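Long-range contacts in glycoside Hydrolase (PDB 5T99), which probably hydrolyses galactose-containing chains in the agarose pathway of a human gut symbiont, as a family 2 glycoside hydrolase whose pocket binds d-galacto-isofagomine: residues A[188-193]-A[200-205]; A[234-239]-A[248-253]; A[611-616]-A[690-695]; A[636-641]-A[677-682]. All blocks are in the same frame, centred on the assembly; numbering follows the deposited sequence.

Contact 1. Residues A[188-193]-A[200-205]; sequences YVTTPT and VVQIET. With EDO (1,2-ethanediol), chain K; EDO (1,2-ethanediol), chain J.
Tyr188 and Glu204 form a hydrogen-bonded pair of this antiparallel hairpin, with Tyr188 N giving to Glu204 O and Glu204 N returning to Tyr188 O, both at 3.0 Å. Their CB atoms lie side by side, and Tyr188 CG, anti to the backbone N (chi1 173°), places the ring so that Glu204 OE2 lies off its edge, near the ring plane, without close contact. Tyr188 OH is hydrogen-bonded to Asp442 OD1, and Arg404 makes a cation-pi contact with the ring. Glu204 OE1 accepts from O1 of one ethanediol, probably from the crystallisation liquor, at 2.8 Å; with an alanine here that hydroxyl would probably be left without its acceptor and the ring edge without a nearby carboxylate. Val189, in a non-hydrogen-bonded pair with Ile203, turns to the other face and puts CG1 3.9 Å from Val201 CG1. Thr190 pairs with Gln202 through two backbone bonds, the shorter being Gln202 N to Thr190 O at 2.8 Å. Its OG1 lies alongside Gln202 CB, and a water joins Thr190 OG1 to Tyr188 O. Pro192 crosses Gln202 at about a right angle, CG 3.8 Å from Gln202 NE2. Near the turn, Val200 N bonds to Thr193 O, while Val200 CG2 touches Thr193 CB. The faces thus differ in chemistry: valine and isoleucine pack on the buried one, while the other, mixed but largely polar and partly water-bridged, bonds outward through Tyr188.

Contact 2. Residues A[234-239]-A[248-253]; sequences LNDNVE and TLAYIN
Facing residues of strands 234-239 and 248-253, Leu234 with Ile252, Asp236 with Ala250 and Val238 with Thr248, meet across two chains that run antiparallel at 167°. The axes approach to 7.2 Å, too wide for a backbone pairing, and no main-chain hydrogen bond crosses. Each strand is the outermost of its own sheet, 230-240 beside 215-224 and 245-255 beside 198-209, so the contact is made by side chains, partly against the facing backbone, at the seam between the two sheets of what is consistent with the immunoglobulin-like sandwich of family 2 enzymes. Leu234 fills one end. Its CD1 comes within 3.3 Å of Tyr251 O, its CD2 rests on Ala250 CB at 3.6 Å, and its CB meets Ile252 CD1. Midway, Asp236 and Thr248 approach from opposite directions. Thr248 OG1, set anti to its own N (chi1 178°), donates to Asp236 OD2 over 2.7 Å, arriving on the syn side but 30° out of the carboxylate plane. The other oxygen, Asp236 OD1, takes a weak bond from Asn237 N, which may help to steady the carboxylate. Val238 CB closes the far end against Thr248 CG2 at 3.8 Å. One short hydroxyl-to-carboxylate bond, flanked by apolar contacts, therefore supplies the polar link between two sheet edges. At this surface seam the Asp236 charge is probably eased by the donors from Thr248 and Asn237.

Contact 3. Residues A[611-616]-A[690-695]; sequences PMVHIL and VKAYNN
Val690 opens the contact from strand 690-693, meeting Val613 tip to tip with CG2 against CG2 at 3.8 Å. Its other methyl, CG1, stands between the backbone N and the carbonyl carbon (chi1 60°) and from there touches two residues of the facing strand: Val613 CG2 at 3.9 Å and Ile615 CB at 4.0 Å. One branched side chain thus sits against both inward-facing residues of 613-616. Lys691 turns the opposite way, its backbone bonded to Glu639 of the adjoining strand and its amine in a cation-pi contact with Phe641. Ala692 faces inward again, and its short CB meets Val613 CB at 3.8 Å. The strands run antiparallel at 148°, with axes no closer than 7.7 Å, and no hydrogen bond passes between them. They belong to different sheets: 613-616 is outermost beside 626-633, whereas 687-693 is held between 637-642 and 699-706. Val631 also packs on Val613 and Val690, and Leu640 on Ile615 and Val690. The chemistry is wholly that of carbon on carbon, the main chains finding their bonds within their own sheets, so the adhesion between layers here rests on the shapes of three beta-branched residues and an alanine buried together.

Contact 4. Residues A[636-641]-A[677-682]; sequences YEAELF and LSWDVP
Leu640 lies across one face of the Trp679 indole, the two side chains sliding past each other in opposite directions. Its CB makes a CH-pi contact, 3.7 Å from the centroid of the five-membered ring and 17° off the normal, and its CD2 reaches Trp679 CG at 3.4 Å. Ala638 O meets the edge of the same indole in its plane, 3.5 Å from Trp679 CZ2. Toward the start of both strands Leu677 CD1 packs on Ala638 CB at 3.6 Å; toward their ends Val681 CG2 touches Leu640 CD2. With CG anti to the carbonyl carbon (chi1 -71°) the indole turns its face to Leu640, and a second shell holds it there: NE1 donates to Gly648 O, and Arg650 makes a cation-pi contact. With an alanine in place of Trp679, Leu640 would probably lose the flat surface it lies on, and Gly648 O its donor. Tyr636 and Glu637 both oppose Tyr693 in a classic beta bulge. Strand 637-642 lies between 645-651 and 687-693, while 677-682 borders 626-633 in the facing sheet; the two segments run nearly parallel, 22° apart, with Val629 packed on both Leu640 and Val681.

In the fold
Contact 1, partly buried, is the sole pairing within one sheet, stitched by main-chain bonds; the other three join facing sheets through side chains. Contacts 1 and 2 share a sheet, where 198-209 and 245-255 are neighbours bonded at Ile203 N to Ala250 O, yet contact 2 lies at the surface and combines one polar bond with apolar packing. Contacts 3 and 4 are buried and apolar, with no hydrogen bond across either, and they meet where 687-693 pairs with 637-642; contact 4 is nested in the chain loop that contact 3 closes. The two groups stand well apart, the centres of contacts 2 and 4 being about 64 Å from each other.

Contact 1. Residues A[188-193]-A[200-205]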
loop_
_atom_site.group_PDB
_atom_site.type_symbol
_atom_site.label_atom_id
_atom_site.label_comp_id
_atom_site.label_asym_id
_atom_site.label_seq_id
_atom_site.Cartn_x
_atom_site.Cartn_y
_atom_site.Cartn_z
ATOM N N TYR A 188 15.632 -18.249 -1.008
ATOM C CA TYR A 188 15.527 -17.500 0.228
ATOM C C TYR A 188 16.898 -16.855 0.496
ATOM O O TYR A 188 17.859 -17.557 0.791
ATOM C CB TYR A 188 15.090 -18.474 1.340
ATOM C CG TYR A 188 15.059 -17.953 2.759
ATOM C CD1 TYR A 188 14.807 -16.604 3.061
ATOM C CD2 TYR A 188 15.244 -18.839 3.830
ATOM C CE1 TYR A 188 14.755 -16.165 4.385
ATOM C CE2 TYR A 188 15.189 -18.409 5.148
ATOM C CZ TYR A 188 14.948 -17.077 5.427
ATOM O OH TYR A 188 14.925 -16.680 6.755
ATOM N N VAL A 189 16.965 -15.523 0.373
ATOM C CA VAL A 189 18.202 -14.746 0.443
ATOM C C VAL A 189 18.265 -13.979 1.760
ATOM O O VAL A 189 17.365 -13.180 2.044
ATOM C CB VAL A 189 18.253 -13.718 -0.708
ATOM C CG1 VAL A 189 19.555 -12.908 -0.674
ATOM C CG2 VAL A 189 18.064 -14.409 -2.056
ATOM N N THR A 190 19.318 -14.205 2.547
ATOM C CA THR A 190 19.548 -13.492 3.810
ATOM C C THR A 190 20.943 -12.871 3.816
ATOM O O THR A 190 21.760 -13.178 2.941
ATOM C CB THR A 190 19.372 -14.426 5.022
ATOM O OG1 THR A 190 20.213 -15.598 4.895
ATOM C CG2 THR A 190 17.894 -14.848 5.147
ATOM N N THR A 191 21.200 -11.982 4.777
ATOM C CA THR A 191 22.494 -11.294 4.906
ATOM C C THR A 191 22.965 -11.303 6.364
ATOM O O THR A 191 22.807 -10.311 7.097
ATOM C CB THR A 191 22.452 -9.849 4.366
ATOM O OG1 THR A 191 21.427 -9.105 5.025
ATOM C CG2 THR A 191 22.197 -9.835 2.887
ATOM N N PRO A 192 23.537 -12.430 6.804
ATOM C CA PRO A 192 23.842 -12.585 8.236
ATOM C C PRO A 192 24.996 -11.735 8.775
ATOM O O PRO A 192 25.175 -11.651 10.005
ATOM C CB PRO A 192 24.136 -14.086 8.380
ATOM C CG PRO A 192 24.413 -14.577 7.016
ATOM C CD PRO A 192 23.668 -13.699 6.066
ATOM N N THR A 193 25.785 -11.152 7.871
ATOM C CA THR A 193 26.755 -10.118 8.216
ATOM C C THR A 193 26.548 -8.934 7.288
ATOM O O THR A 193 26.478 -9.114 6.072
ATOM C CB THR A 193 28.209 -10.617 8.074
ATOM O OG1 THR A 193 28.440 -11.719 8.960
ATOM C CG2 THR A 193 29.196 -9.510 8.413
ATOM N N VAL A 200 27.829 -10.519 3.860
ATOM C CA VAL A 200 27.755 -11.913 3.456
ATOM C C VAL A 200 26.324 -12.161 3.034
ATOM O O VAL A 200 25.400 -11.851 3.787
ATOM C CB VAL A 200 28.138 -12.859 4.610
ATOM C CG1 VAL A 200 27.991 -14.321 4.192
ATOM C CG2 VAL A 200 29.560 -12.585 5.058
ATOM N N VAL A 201 26.153 -12.684 1.818
ATOM C CA VAL A 201 24.848 -13.017 1.259
ATOM C C VAL A 201 24.703 -14.528 1.303
ATOM O O VAL A 201 25.460 -15.239 0.657
ATOM C CB VAL A 201 24.731 -12.545 -0.196
ATOM C CG1 VAL A 201 23.412 -13.001 -0.805
ATOM C CG2 VAL A 201 24.869 -11.023 -0.285
ATOM N N GLN A 202 23.733 -15.004 2.075
ATOM C CA GLN A 202 23.470 -16.420 2.245
ATOM C C GLN A 202 22.234 -16.747 1.422
ATOM O O GLN A 202 21.255 -16.003 1.453
ATOM C CB GLN A 202 23.250 -16.728 3.739
ATOM C CG GLN A 202 22.858 -18.168 4.066
ATOM C CD GLN A 202 22.592 -18.385 5.546
ATOM O OE1 GLN A 202 21.476 -18.724 5.959
ATOM N NE2 GLN A 202 23.609 -18.203 6.348
ATOM N N ILE A 203 22.281 -17.851 0.679
ATOM C CA ILE A 203 21.221 -18.197 -0.284
ATOM C C ILE A 203 20.830 -19.661 -0.158
ATOM O O ILE A 203 21.675 -20.547 -0.309
ATOM C CB ILE A 203 21.652 -17.920 -1.737
ATOM C CG1 ILE A 203 22.039 -16.439 -1.916
ATOM C CG2 ILE A 203 20.530 -18.306 -2.708
ATOM C CD1 ILE A 203 22.775 -16.146 -3.209
ATOM N N GLU A 204 19.546 -19.897 0.114
ATOM C CA GLU A 204 18.976 -21.236 0.120
ATOM C C GLU A 204 18.235 -21.472 -1.183
ATOM O O GLU A 204 17.315 -20.731 -1.499
ATOM C CB GLU A 204 18.004 -21.434 1.284
ATOM C CG GLU A 204 17.542 -22.880 1.447
ATOM C CD GLU A 204 16.325 -22.992 2.336
ATOM O OE1 GLU A 204 16.496 -23.329 3.517
ATOM O OE2 GLU A 204 15.212 -22.720 1.854
ATOM N N THR A 205 18.629 -22.516 -1.908
ATOM C CA THR A 205 18.001 -22.879 -3.174
ATOM C C THR A 205 17.190 -24.167 -2.980
ATOM O O THR A 205 17.688 -25.131 -2.411
ATOM C CB THR A 205 19.058 -23.091 -4.284
ATOM O OG1 THR A 205 19.982 -22.002 -4.275
ATOM C CG2 THR A 205 18.422 -23.179 -5.661
HETATM C C1 EDO K . 13.659 -23.451 4.784
HETATM O O1 EDO K . 14.632 -24.349 5.336
HETATM C C2 EDO K . 12.887 -22.696 5.859
HETATM O O2 EDO K . 11.483 -22.690 5.566
HETATM C C1 EDO J . 16.569 -10.020 3.156
HETATM O O1 EDO J . 15.929 -11.322 3.196
HETATM C C2 EDO J . 17.323 -9.767 1.846
HETATM O O2 EDO J . 16.773 -8.668 1.088
HETATM O O HOH W 1 19.365 -17.521 3.260
HETATM O O HOH W 2 20.416 -15.854 7.592
#

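Contact 2. Residues A[234-239]-A[248-253]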
loop_
_atom_site.group_PDB
_atom_site.type_symbol
_atom_site.label_atom_id
_atom_site.label_comp_id
_atom_site.label_asym_id
_atom_site.label_seq_id
_atom_site.Cartn_x
_atom_site.Cartn_y
_atom_site.Cartn_z
ATOM N N LEU A 234 28.269 -17.189 -7.144
ATOM C CA LEU A 234 28.370 -18.200 -6.101
ATOM C C LEU A 234 27.866 -19.495 -6.701
ATOM O O LEU A 234 26.748 -19.545 -7.223
ATOM C CB LEU A 234 27.535 -17.833 -4.877
ATOM C CG LEU A 234 27.397 -18.917 -3.785
ATOM C CD1 LEU A 234 28.743 -19.384 -3.233
ATOM C CD2 LEU A 234 26.504 -18.403 -2.659
ATOM N N ASN A 235 28.698 -20.528 -6.627
ATOM C CA ASN A 235 28.331 -21.844 -7.082
ATOM C C ASN A 235 27.884 -22.718 -5.908
ATOM O O ASN A 235 28.359 -22.572 -4.765
ATOM C CB ASN A 235 29.490 -22.484 -7.849
ATOM C CG ASN A 235 29.574 -21.983 -9.281
ATOM O OD1 ASN A 235 28.728 -22.315 -10.115
ATOM N ND2 ASN A 235 30.582 -21.171 -9.572
ATOM N N ASP A 236 26.953 -23.611 -6.203
ATOM C CA ASP A 236 26.429 -24.554 -5.226
ATOM C C ASP A 236 25.967 -25.779 -6.003
ATOM O O ASP A 236 26.087 -25.805 -7.229
ATOM C CB ASP A 236 25.283 -23.893 -4.432
ATOM C CG ASP A 236 24.959 -24.609 -3.132
ATOM O OD1 ASP A 236 25.724 -25.529 -2.744
ATOM O OD2 ASP A 236 23.923 -24.255 -2.501
ATOM N N ASN A 237 25.495 -26.802 -5.306
ATOM C CA ASN A 237 24.860 -27.930 -5.954
ATOM C C ASN A 237 23.953 -28.671 -4.996
ATOM O O ASN A 237 24.042 -28.500 -3.776
ATOM C CB ASN A 237 25.911 -28.891 -6.520
ATOM C CG ASN A 237 26.895 -29.360 -5.470
ATOM O OD1 ASN A 237 26.587 -30.223 -4.653
ATOM N ND2 ASN A 237 28.077 -28.766 -5.469
ATOM N N VAL A 238 23.098 -29.518 -5.558
ATOM C CA VAL A 238 22.166 -30.295 -4.759
ATOM C C VAL A 238 21.841 -31.637 -5.421
ATOM O O VAL A 238 21.632 -31.704 -6.627
ATOM C CB VAL A 238 20.896 -29.462 -4.479
ATOM C CG1 VAL A 238 20.123 -29.176 -5.763
ATOM C CG2 VAL A 238 20.020 -30.141 -3.433
ATOM N N GLU A 239 21.853 -32.704 -4.619
ATOM C CA GLU A 239 21.331 -34.017 -5.023
ATOM C C GLU A 239 19.850 -34.105 -4.675
ATOM O O GLU A 239 19.464 -33.898 -3.531
ATOM C CB GLU A 239 22.053 -35.160 -4.307
ATOM C CG GLU A 239 23.458 -35.456 -4.813
ATOM C CD GLU A 239 23.820 -36.935 -4.712
ATOM O OE1 GLU A 239 24.706 -37.275 -3.894
ATOM O OE2 GLU A 239 23.207 -37.753 -5.445
ATOM N N THR A 248 19.502 -26.611 -0.509
ATOM C CA THR A 248 20.918 -26.417 -0.286
ATOM C C THR A 248 21.172 -24.976 0.087
ATOM O O THR A 248 20.447 -24.084 -0.339
ATOM C CB THR A 248 21.751 -26.819 -1.533
ATOM O OG1 THR A 248 23.144 -26.577 -1.291
ATOM C CG2 THR A 248 21.288 -26.064 -2.785
ATOM N N LEU A 249 22.224 -24.776 0.877
ATOM C CA LEU A 249 22.622 -23.482 1.402
ATOM C C LEU A 249 24.079 -23.183 1.069
ATOM O O LEU A 249 24.945 -24.044 1.194
ATOM C CB LEU A 249 22.437 -23.470 2.916
ATOM C CG LEU A 249 21.090 -22.967 3.419
ATOM C CD1 LEU A 249 20.881 -23.383 4.869
ATOM C CD2 LEU A 249 21.004 -21.451 3.279
ATOM N N ALA A 250 24.331 -21.951 0.647
ATOM C CA ALA A 250 25.675 -21.459 0.363
ATOM C C ALA A 250 25.734 -19.977 0.717
ATOM O O ALA A 250 24.703 -19.352 0.913
ATOM C CB ALA A 250 25.987 -21.650 -1.109
ATOM N N TYR A 251 26.933 -19.412 0.771
ATOM C CA TYR A 251 27.103 -17.979 1.036
ATOM C C TYR A 251 28.255 -17.430 0.206
ATOM O O TYR A 251 29.143 -18.166 -0.232
ATOM C CB TYR A 251 27.355 -17.703 2.527
ATOM C CG TYR A 251 28.723 -18.171 2.948
ATOM C CD1 TYR A 251 29.805 -17.288 2.995
ATOM C CD2 TYR A 251 28.954 -19.517 3.218
ATOM C CE1 TYR A 251 31.081 -17.730 3.331
ATOM C CE2 TYR A 251 30.217 -19.969 3.561
ATOM C CZ TYR A 251 31.273 -19.072 3.616
ATOM O OH TYR A 251 32.502 -19.521 3.953
ATOM N N ILE A 252 28.241 -16.122 0.023
ATOM C CA ILE A 252 29.284 -15.436 -0.720
ATOM C C ILE A 252 29.507 -14.061 -0.103
ATOM O O ILE A 252 28.553 -13.414 0.351
ATOM C CB ILE A 252 28.928 -15.345 -2.219
ATOM C CG1 ILE A 252 30.089 -14.737 -3.019
ATOM C CG2 ILE A 252 27.640 -14.556 -2.440
ATOM C CD1 ILE A 252 29.961 -14.886 -4.526
ATOM N N ASN A 253 30.772 -13.641 -0.072
ATOM C CA ASN A 253 31.171 -12.319 0.417
ATOM C C ASN A 253 30.920 -11.274 -0.674
ATOM O O ASN A 253 31.169 -11.527 -1.857
ATOM C CB ASN A 253 32.668 -12.287 0.776
ATOM C CG ASN A 253 33.033 -13.193 1.945
ATOM O OD1 ASN A 253 32.227 -13.465 2.843
ATOM N ND2 ASN A 253 34.277 -13.654 1.948
#

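Contact 3. Residues A[611-616]-A[690-695]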
loop_
_atom_site.group_PDB
_atom_site.type_symbol
_atom_site.label_atom_id
_atom_site.label_comp_id
_atom_site.label_asym_id
_atom_site.label_seq_id
_atom_site.Cartn_x
_atom_site.Cartn_y
_atom_site.Cartn_z
ATOM N N PRO A 611 12.477 23.256 5.410
ATOM C CA PRO A 611 11.597 24.285 5.981
ATOM C C PRO A 611 10.259 24.407 5.259
ATOM O O PRO A 611 10.207 24.391 4.041
ATOM C CB PRO A 611 12.420 25.565 5.832
ATOM C CG PRO A 611 13.834 25.093 5.884
ATOM C CD PRO A 611 13.828 23.796 5.136
ATOM N N MET A 612 9.178 24.460 6.015
ATOM C CA MET A 612 7.848 24.610 5.428
ATOM C C MET A 612 6.934 25.392 6.367
ATOM O O MET A 612 7.250 25.659 7.546
ATOM C CB MET A 612 7.225 23.246 5.048
ATOM C CG MET A 612 7.093 22.232 6.196
ATOM S SD MET A 612 5.823 22.540 7.470
ATOM C CE MET A 612 4.328 22.479 6.489
ATOM N N VAL A 613 5.802 25.772 5.808
ATOM C CA VAL A 613 4.790 26.474 6.546
ATOM C C VAL A 613 3.499 26.238 5.779
ATOM O O VAL A 613 3.504 26.138 4.541
ATOM C CB VAL A 613 5.147 27.974 6.708
ATOM C CG1 VAL A 613 5.088 28.707 5.372
ATOM C CG2 VAL A 613 4.242 28.643 7.729
ATOM N N HIS A 614 2.413 26.080 6.518
ATOM C CA HIS A 614 1.102 25.860 5.917
ATOM C C HIS A 614 0.062 26.544 6.786
ATOM O O HIS A 614 0.187 26.560 8.016
ATOM C CB HIS A 614 0.819 24.361 5.782
ATOM C CG HIS A 614 -0.588 24.032 5.399
ATOM N ND1 HIS A 614 -0.996 23.921 4.088
ATOM C CD2 HIS A 614 -1.675 23.752 6.156
ATOM C CE1 HIS A 614 -2.278 23.600 4.052
ATOM N NE2 HIS A 614 -2.712 23.489 5.295
ATOM N N ILE A 615 -0.955 27.093 6.131
ATOM C CA ILE A 615 -1.946 27.932 6.779
ATOM C C ILE A 615 -3.337 27.370 6.477
ATOM O O ILE A 615 -3.577 26.788 5.403
ATOM C CB ILE A 615 -1.794 29.421 6.361
ATOM C CG1 ILE A 615 -2.802 30.297 7.101
ATOM C CG2 ILE A 615 -1.951 29.603 4.857
ATOM C CD1 ILE A 615 -2.480 31.776 7.041
ATOM N N LEU A 616 -4.217 27.499 7.465
ATOM C CA LEU A 616 -5.621 27.147 7.322
ATOM C C LEU A 616 -6.453 28.049 8.253
ATOM O O LEU A 616 -5.928 28.510 9.273
ATOM C CB LEU A 616 -5.854 25.635 7.557
ATOM C CG LEU A 616 -5.486 24.765 8.779
ATOM C CD1 LEU A 616 -4.051 24.930 9.241
ATOM C CD2 LEU A 616 -6.455 24.933 9.935
ATOM N N VAL A 690 1.492 34.263 5.686
ATOM C CA VAL A 690 2.243 33.725 6.825
ATOM C C VAL A 690 3.713 33.634 6.449
ATOM O O VAL A 690 4.049 33.182 5.357
ATOM C CB VAL A 690 1.719 32.351 7.323
ATOM C CG1 VAL A 690 1.768 31.267 6.250
ATOM C CG2 VAL A 690 2.503 31.915 8.552
ATOM N N LYS A 691 4.570 34.073 7.364
ATOM C CA LYS A 691 6.003 34.031 7.177
ATOM C C LYS A 691 6.618 33.226 8.307
ATOM O O LYS A 691 6.379 33.529 9.471
ATOM C CB LYS A 691 6.568 35.445 7.166
ATOM C CG LYS A 691 6.163 36.237 5.934
ATOM C CD LYS A 691 6.837 37.601 5.885
ATOM C CE LYS A 691 6.229 38.448 4.781
ATOM N NZ LYS A 691 6.845 39.791 4.729
ATOM N N ALA A 692 7.411 32.213 7.946
ATOM C CA ALA A 692 8.089 31.348 8.905
ATOM C C ALA A 692 9.564 31.722 8.975
ATOM O O ALA A 692 10.217 31.868 7.934
ATOM C CB ALA A 692 7.935 29.888 8.502
ATOM N N TYR A 693 10.076 31.856 10.201
ATOM C CA TYR A 693 11.457 32.244 10.448
ATOM C C TYR A 693 12.180 31.239 11.343
ATOM O O TYR A 693 11.562 30.559 12.158
ATOM C CB TYR A 693 11.518 33.609 11.142
ATOM C CG TYR A 693 10.741 34.726 10.478
ATOM C CD1 TYR A 693 11.321 35.512 9.486
ATOM C CD2 TYR A 693 9.434 35.022 10.868
ATOM C CE1 TYR A 693 10.618 36.548 8.882
ATOM C CE2 TYR A 693 8.725 36.052 10.265
ATOM C CZ TYR A 693 9.322 36.813 9.273
ATOM O OH TYR A 693 8.625 37.840 8.674
ATOM N N ASN A 694 13.503 31.178 11.209
ATOM C CA ASN A 694 14.342 30.471 12.174
ATOM C C ASN A 694 14.566 31.371 13.400
ATOM O O ASN A 694 14.005 32.468 13.464
ATOM C CB ASN A 694 15.651 29.969 11.521
ATOM C CG ASN A 694 16.586 31.090 11.060
ATOM O OD1 ASN A 694 16.402 32.273 11.370
ATOM N ND2 ASN A 694 17.615 30.702 10.316
ATOM N N ASN A 695 15.366 30.907 14.361
ATOM C CA ASN A 695 15.626 31.668 15.601
ATOM C C ASN A 695 16.576 32.872 15.482
ATOM O O ASN A 695 16.758 33.595 16.456
ATOM C CB ASN A 695 16.105 30.735 16.732
ATOM C CG ASN A 695 17.499 30.155 16.498
ATOM O OD1 ASN A 695 18.137 30.371 15.466
ATOM N ND2 ASN A 695 17.974 29.398 17.474
#

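Contact 4. Residues A[636-641]-A[677-682]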
loop_
_atom_site.group_PDB
_atom_site.type_symbol
_atom_site.label_atom_id
_atom_site.label_comp_id
_atom_site.label_asym_id
_atom_site.label_seq_id
_atom_site.Cartn_x
_atom_site.Cartn_y
_atom_site.Cartn_z
ATOM N N TYR A 636 11.279 27.769 13.784
ATOM C CA TYR A 636 11.268 28.273 15.146
ATOM C C TYR A 636 10.019 29.124 15.480
ATOM O O TYR A 636 9.462 28.991 16.579
ATOM C CB TYR A 636 12.553 29.057 15.393
ATOM C CG TYR A 636 12.571 29.839 16.669
ATOM C CD1 TYR A 636 12.866 29.218 17.883
ATOM C CD2 TYR A 636 12.304 31.209 16.671
ATOM C CE1 TYR A 636 12.881 29.938 19.068
ATOM C CE2 TYR A 636 12.328 31.937 17.846
ATOM C CZ TYR A 636 12.610 31.301 19.044
ATOM O OH TYR A 636 12.623 32.029 20.219
ATOM N N GLU A 637 9.584 29.969 14.540
ATOM C CA GLU A 637 8.410 30.851 14.736
ATOM C C GLU A 637 7.722 31.223 13.420
ATOM O O GLU A 637 8.258 30.989 12.345
ATOM C CB GLU A 637 8.817 32.143 15.460
ATOM C CG GLU A 637 9.604 33.128 14.596
ATOM C CD GLU A 637 10.207 34.275 15.388
ATOM O OE1 GLU A 637 11.231 34.842 14.932
ATOM O OE2 GLU A 637 9.661 34.614 16.463
ATOM N N ALA A 638 6.549 31.832 13.522
ATOM C CA ALA A 638 5.865 32.369 12.356
ATOM C C ALA A 638 5.094 33.641 12.687
ATOM O O ALA A 638 4.681 33.848 13.829
ATOM C CB ALA A 638 4.934 31.332 11.762
ATOM N N GLU A 639 4.906 34.475 11.663
ATOM C CA GLU A 639 4.230 35.769 11.781
ATOM C C GLU A 639 3.152 35.837 10.721
ATOM O O GLU A 639 3.406 35.517 9.568
ATOM C CB GLU A 639 5.230 36.922 11.595
ATOM C CG GLU A 639 4.662 38.310 11.913
ATOM C CD GLU A 639 5.722 39.400 12.052
ATOM O OE1 GLU A 639 6.872 39.204 11.608
ATOM O OE2 GLU A 639 5.393 40.468 12.605
ATOM N N LEU A 640 1.954 36.251 11.130
ATOM C CA LEU A 640 0.785 36.328 10.257
ATOM C C LEU A 640 0.551 37.788 9.838
ATOM O O LEU A 640 0.710 38.710 10.649
ATOM C CB LEU A 640 -0.430 35.775 11.008
ATOM C CG LEU A 640 -1.688 35.416 10.220
ATOM C CD1 LEU A 640 -1.402 34.318 9.204
ATOM C CD2 LEU A 640 -2.803 34.966 11.150
ATOM N N PHE A 641 0.188 37.992 8.571
ATOM C CA PHE A 641 -0.024 39.330 8.011
ATOM C C PHE A 641 -1.361 39.354 7.293
ATOM O O PHE A 641 -1.573 38.540 6.399
ATOM C CB PHE A 641 1.092 39.701 7.016
ATOM C CG PHE A 641 2.449 39.933 7.651
ATOM C CD1 PHE A 641 2.853 41.215 8.028
ATOM C CD2 PHE A 641 3.341 38.873 7.845
ATOM C CE1 PHE A 641 4.109 41.435 8.600
ATOM C CE2 PHE A 641 4.595 39.087 8.417
ATOM C CZ PHE A 641 4.979 40.369 8.797
ATOM N N LEU A 677 0.436 26.703 15.690
ATOM C CA LEU A 677 0.503 28.132 15.996
ATOM C C LEU A 677 -0.841 28.712 15.613
ATOM O O LEU A 677 -1.399 28.322 14.593
ATOM C CB LEU A 677 1.605 28.823 15.192
ATOM C CG LEU A 677 3.044 28.353 15.372
ATOM C CD1 LEU A 677 3.955 29.138 14.450
ATOM C CD2 LEU A 677 3.504 28.499 16.810
ATOM N N SER A 678 -1.371 29.633 16.415
ATOM C CA SER A 678 -2.749 30.093 16.207
ATOM C C SER A 678 -2.972 31.590 16.432
ATOM O O SER A 678 -2.361 32.213 17.301
ATOM C CB SER A 678 -3.716 29.294 17.091
ATOM O OG SER A 678 -3.265 29.285 18.429
ATOM N N TRP A 679 -3.882 32.131 15.630
ATOM C CA TRP A 679 -4.332 33.513 15.723
ATOM C C TRP A 679 -5.853 33.513 15.690
ATOM O O TRP A 679 -6.456 32.641 15.054
ATOM C CB TRP A 679 -3.817 34.318 14.521
ATOM C CG TRP A 679 -2.341 34.605 14.511
ATOM C CD1 TRP A 679 -1.733 35.773 14.864
ATOM C CD2 TRP A 679 -1.294 33.723 14.086
ATOM N NE1 TRP A 679 -0.373 35.669 14.702
ATOM C CE2 TRP A 679 -0.076 34.423 14.222
ATOM C CE3 TRP A 679 -1.267 32.406 13.608
ATOM C CZ2 TRP A 679 1.160 33.850 13.901
ATOM C CZ3 TRP A 679 -0.044 31.837 13.289
ATOM C CH2 TRP A 679 1.157 32.558 13.433
ATOM N N ASP A 680 -6.460 34.486 16.368
ATOM C CA ASP A 680 -7.885 34.789 16.208
ATOM C C ASP A 680 -8.000 36.073 15.399
ATOM O O ASP A 680 -7.654 37.153 15.884
ATOM C CB ASP A 680 -8.579 34.937 17.566
ATOM C CG ASP A 680 -9.124 33.620 18.093
ATOM O OD1 ASP A 680 -9.982 33.001 17.417
ATOM O OD2 ASP A 680 -8.698 33.209 19.193
ATOM N N VAL A 681 -8.488 35.943 14.166
ATOM C CA VAL A 681 -8.459 37.024 13.190
ATOM C C VAL A 681 -9.884 37.437 12.842
ATOM O O VAL A 681 -10.662 36.601 12.389
ATOM C CB VAL A 681 -7.734 36.578 11.900
ATOM C CG1 VAL A 681 -7.559 37.753 10.941
ATOM C CG2 VAL A 681 -6.387 35.949 12.243
ATOM N N PRO A 682 -10.243 38.720 13.070
ATOM C CA PRO A 682 -11.502 39.221 12.500
ATOM C C PRO A 682 -11.393 39.326 10.981
ATOM O O PRO A 682 -10.424 39.895 10.463
ATOM C CB PRO A 682 -11.664 40.599 13.154
ATOM C CG PRO A 682 -10.878 40.508 14.420
ATOM C CD PRO A 682 -9.687 39.668 14.054
#